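PDB 6C72: particle-associated glycoside hydrolase from Acinetobacter phage Fri1, which serves as a tailspike depolymerase that degrades the capsular polysaccharide of Acinetobacter baumannii, probably opening the way for phage entry. Local coordinates for residues C372-N376 against C377-T381. Sequence-based numbering, arbitrary orientation.
With ZN (zinc ion), chain K.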
ATOM      1  N   CYS A 372      11.054   5.106   8.294  1.00 29.74           N
ATOM      2  CA  CYS A 372       9.990   4.994   9.289  1.00 29.40           C
ATOM      3  C   CYS A 372       8.672   5.561   8.746  1.00 28.98           C
ATOM      4  O   CYS A 372       8.626   6.701   8.273  1.00 29.38           O
ATOM      5  CB  CYS A 372      10.417   5.737  10.551  1.00 27.98           C
ATOM      6  SG  CYS A 372       9.117   6.127  11.713  1.00 26.09           S
ATOM      7  N   ILE A 373       7.596   4.771   8.828  1.00 25.17           N
ATOM      8  CA  ILE A 373       6.301   5.119   8.239  1.00 25.33           C
ATOM      9  C   ILE A 373       5.228   5.150   9.329  1.00 24.82           C
ATOM     10  O   ILE A 373       4.882   4.106   9.904  1.00 25.12           O
ATOM     11  CB  ILE A 373       5.904   4.130   7.130  1.00 26.59           C
ATOM     12  CG1 ILE A 373       6.873   4.216   5.939  1.00 27.34           C
ATOM     13  CG2 ILE A 373       4.464   4.377   6.692  1.00 26.96           C
ATOM     14  CD1 ILE A 373       6.816   5.512   5.198  1.00 27.23           C
ATOM     15  N   VAL A 374       4.656   6.325   9.560  1.00 24.28           N
ATOM     16  CA  VAL A 374       3.518   6.504  10.456  1.00 24.03           C
ATOM     17  C   VAL A 374       2.474   7.328   9.700  1.00 24.36           C
ATOM     18  O   VAL A 374       2.710   8.506   9.392  1.00 24.12           O
ATOM     19  CB  VAL A 374       3.903   7.201  11.767  1.00 23.24           C
ATOM     20  CG1 VAL A 374       2.651   7.331  12.670  1.00 23.25           C
ATOM     21  CG2 VAL A 374       5.057   6.476  12.460  1.00 23.10           C
ATOM     22  N   ASP A 375       1.329   6.720   9.392  1.00 25.12           N
ATOM     23  CA  ASP A 375       0.353   7.375   8.531  1.00 25.77           C
ATOM     24  C   ASP A 375      -1.064   7.153   9.045  1.00 26.28           C
ATOM     25  O   ASP A 375      -1.456   6.016   9.326  1.00 26.80           O
ATOM     26  CB  ASP A 375       0.491   6.861   7.095  1.00 26.79           C
ATOM     27  CG  ASP A 375      -0.489   7.502   6.156  1.00 27.71           C
ATOM     28  OD1 ASP A 375      -0.203   8.628   5.687  1.00 27.58           O
ATOM     29  OD2 ASP A 375      -1.550   6.888   5.892  1.00 28.75           O
ATOM     30  N   ASN A 376      -1.826   8.248   9.151  1.00 26.33           N
ATOM     31  CA  ASN A 376      -3.229   8.223   9.572  1.00 27.04           C
ATOM     32  C   ASN A 376      -3.399   7.529  10.921  1.00 26.75           C
ATOM     33  O   ASN A 376      -4.347   6.773  11.141  1.00 27.62           O
ATOM     34  CB  ASN A 376      -4.126   7.605   8.500  1.00 28.47           C
ATOM     35  CG  ASN A 376      -4.580   8.630   7.467  1.00 29.18           C
ATOM     36  OD1 ASN A 376      -5.503   9.409   7.721  1.00 29.61           O
ATOM     37  ND2 ASN A 376      -3.927   8.645   6.303  1.00 29.48           N
ATOM     38  N   CYS A 377      -2.464   7.789  11.826  1.00 25.71           N
ATOM     39  CA  CYS A 377      -2.486   7.277  13.184  1.00 25.48           C
ATOM     40  C   CYS A 377      -2.927   8.352  14.183  1.00 25.30           C
ATOM     41  O   CYS A 377      -2.845   9.555  13.923  1.00 25.09           O
ATOM     42  CB  CYS A 377      -1.104   6.748  13.569  1.00 24.76           C
ATOM     43  SG  CYS A 377      -0.597   5.331  12.598  1.00 25.28           S
ATOM     44  N   GLU A 378      -3.376   7.897  15.350  1.00 26.54           N
ATOM     45  CA  GLU A 378      -3.774   8.774  16.441  1.00 26.94           C
ATOM     46  C   GLU A 378      -2.871   8.552  17.645  1.00 26.59           C
ATOM     47  O   GLU A 378      -2.502   7.417  17.954  1.00 26.00           O
ATOM     48  CB  GLU A 378      -5.224   8.538  16.848  1.00 27.25           C
ATOM     49  CG  GLU A 378      -6.248   8.772  15.758  1.00 27.72           C
ATOM     50  CD  GLU A 378      -7.666   8.563  16.265  1.00 28.95           C
ATOM     51  OE1 GLU A 378      -7.974   9.053  17.373  1.00 29.20           O
ATOM     52  OE2 GLU A 378      -8.461   7.887  15.571  1.00 29.93           O
ATOM     53  N   PHE A 379      -2.511   9.638  18.325  1.00 27.22           N
ATOM     54  CA  PHE A 379      -1.621   9.579  19.480  1.00 27.28           C
ATOM     55  C   PHE A 379      -2.261  10.321  20.650  1.00 28.12           C
ATOM     56  O   PHE A 379      -2.592  11.506  20.522  1.00 28.75           O
ATOM     57  CB  PHE A 379      -0.255  10.178  19.133  1.00 27.35           C
ATOM     58  CG  PHE A 379       0.508   9.385  18.111  1.00 26.24           C
ATOM     59  CD1 PHE A 379       1.366   8.362  18.505  1.00 25.49           C
ATOM     60  CD2 PHE A 379       0.367   9.651  16.759  1.00 26.11           C
ATOM     61  CE1 PHE A 379       2.080   7.606  17.564  1.00 24.58           C
ATOM     62  CE2 PHE A 379       1.078   8.913  15.814  1.00 25.24           C
ATOM     63  CZ  PHE A 379       1.932   7.879  16.224  1.00 24.45           C
ATOM     64  N   ASP A 380      -2.461   9.620  21.776  1.00 27.47           N
ATOM     65  CA  ASP A 380      -2.942  10.269  22.995  1.00 28.21           C
ATOM     66  C   ASP A 380      -1.857  11.078  23.692  1.00 28.90           C
ATOM     67  O   ASP A 380      -2.174  11.991  24.462  1.00 29.50           O
ATOM     68  CB  ASP A 380      -3.499   9.237  23.985  1.00 28.19           C
ATOM     69  CG  ASP A 380      -4.910   8.814  23.659  1.00 28.52           C
ATOM     70  OD1 ASP A 380      -5.463   9.297  22.653  1.00 28.43           O
ATOM     71  OD2 ASP A 380      -5.460   7.967  24.394  1.00 29.46           O
ATOM     72  N   THR A 381      -0.591  10.740  23.467  1.00 25.85           N
ATOM     73  CA  THR A 381       0.519  11.405  24.131  1.00 25.98           C
ATOM     74  C   THR A 381       1.638  11.583  23.107  1.00 25.85           C
ATOM     75  O   THR A 381       1.348  11.644  21.908  1.00 25.34           O
ATOM     76  CB  THR A 381       0.952  10.591  25.369  1.00 26.49           C
ATOM     77  OG1 THR A 381       1.978  11.277  26.093  1.00 27.07           O
ATOM     78  CG2 THR A 381       1.425   9.183  24.990  1.00 26.04           C
TER
HETATM   79 ZN    ZN K 808      -9.610   8.733  18.678  1.00 68.04          ZN
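V374, C377 and F379 pack against one another where strand 372-375 turns into strand 378-379, at one corner of a coil of the parallel beta-helix that forms the shaft of this trimeric tailspike. N376 takes a left-handed helical backbone at the bend, and N401 of the next coil bridges it, ND2 donating to V374 O and OD1 accepting from C377 N, which satisfies these buried backbone groups. With SG beside its backbone N (chi1 -65°), C377 turns back toward V374 and the D375 carbonyl. Its CB lies 3.9 Å from V374 CG1. SG continues to 3.8 Å from the same V374 CG1, with F350 of the preceding coil packing on this cysteine. The distance from C377 SG to D375 O is 3.5 Å. V374 supplies the common methyl. With CG1 anti to the backbone N (chi1 -179°), that branch extends across the bend and meets F379 CZ at 3.7 Å, approaching the phenyl edge in the plane of the ring instead of over a face. The F379 ring itself stacks with F355 one coil earlier.

On the side of the turn that faces the second subunit, N376 ND2 donates to D375 OD2 over 3.0 Å in a nearly straight bond (173°). The acceptor lies in the amide plane, whereas the amide comes from above the carboxylate plane; D375 OD1 is taken by T399. N376 packs on N352 and N400, asparagines of successive coils at this corner, and its OD1 is hydrogen-bonded to T343 OG1 of the second subunit. Past the corner E378 points away from the cluster. Its extended chain brings the carboxylate to a zinc ion, and OE1, which also accepts W404 NE1, binds the metal at 2.1 Å.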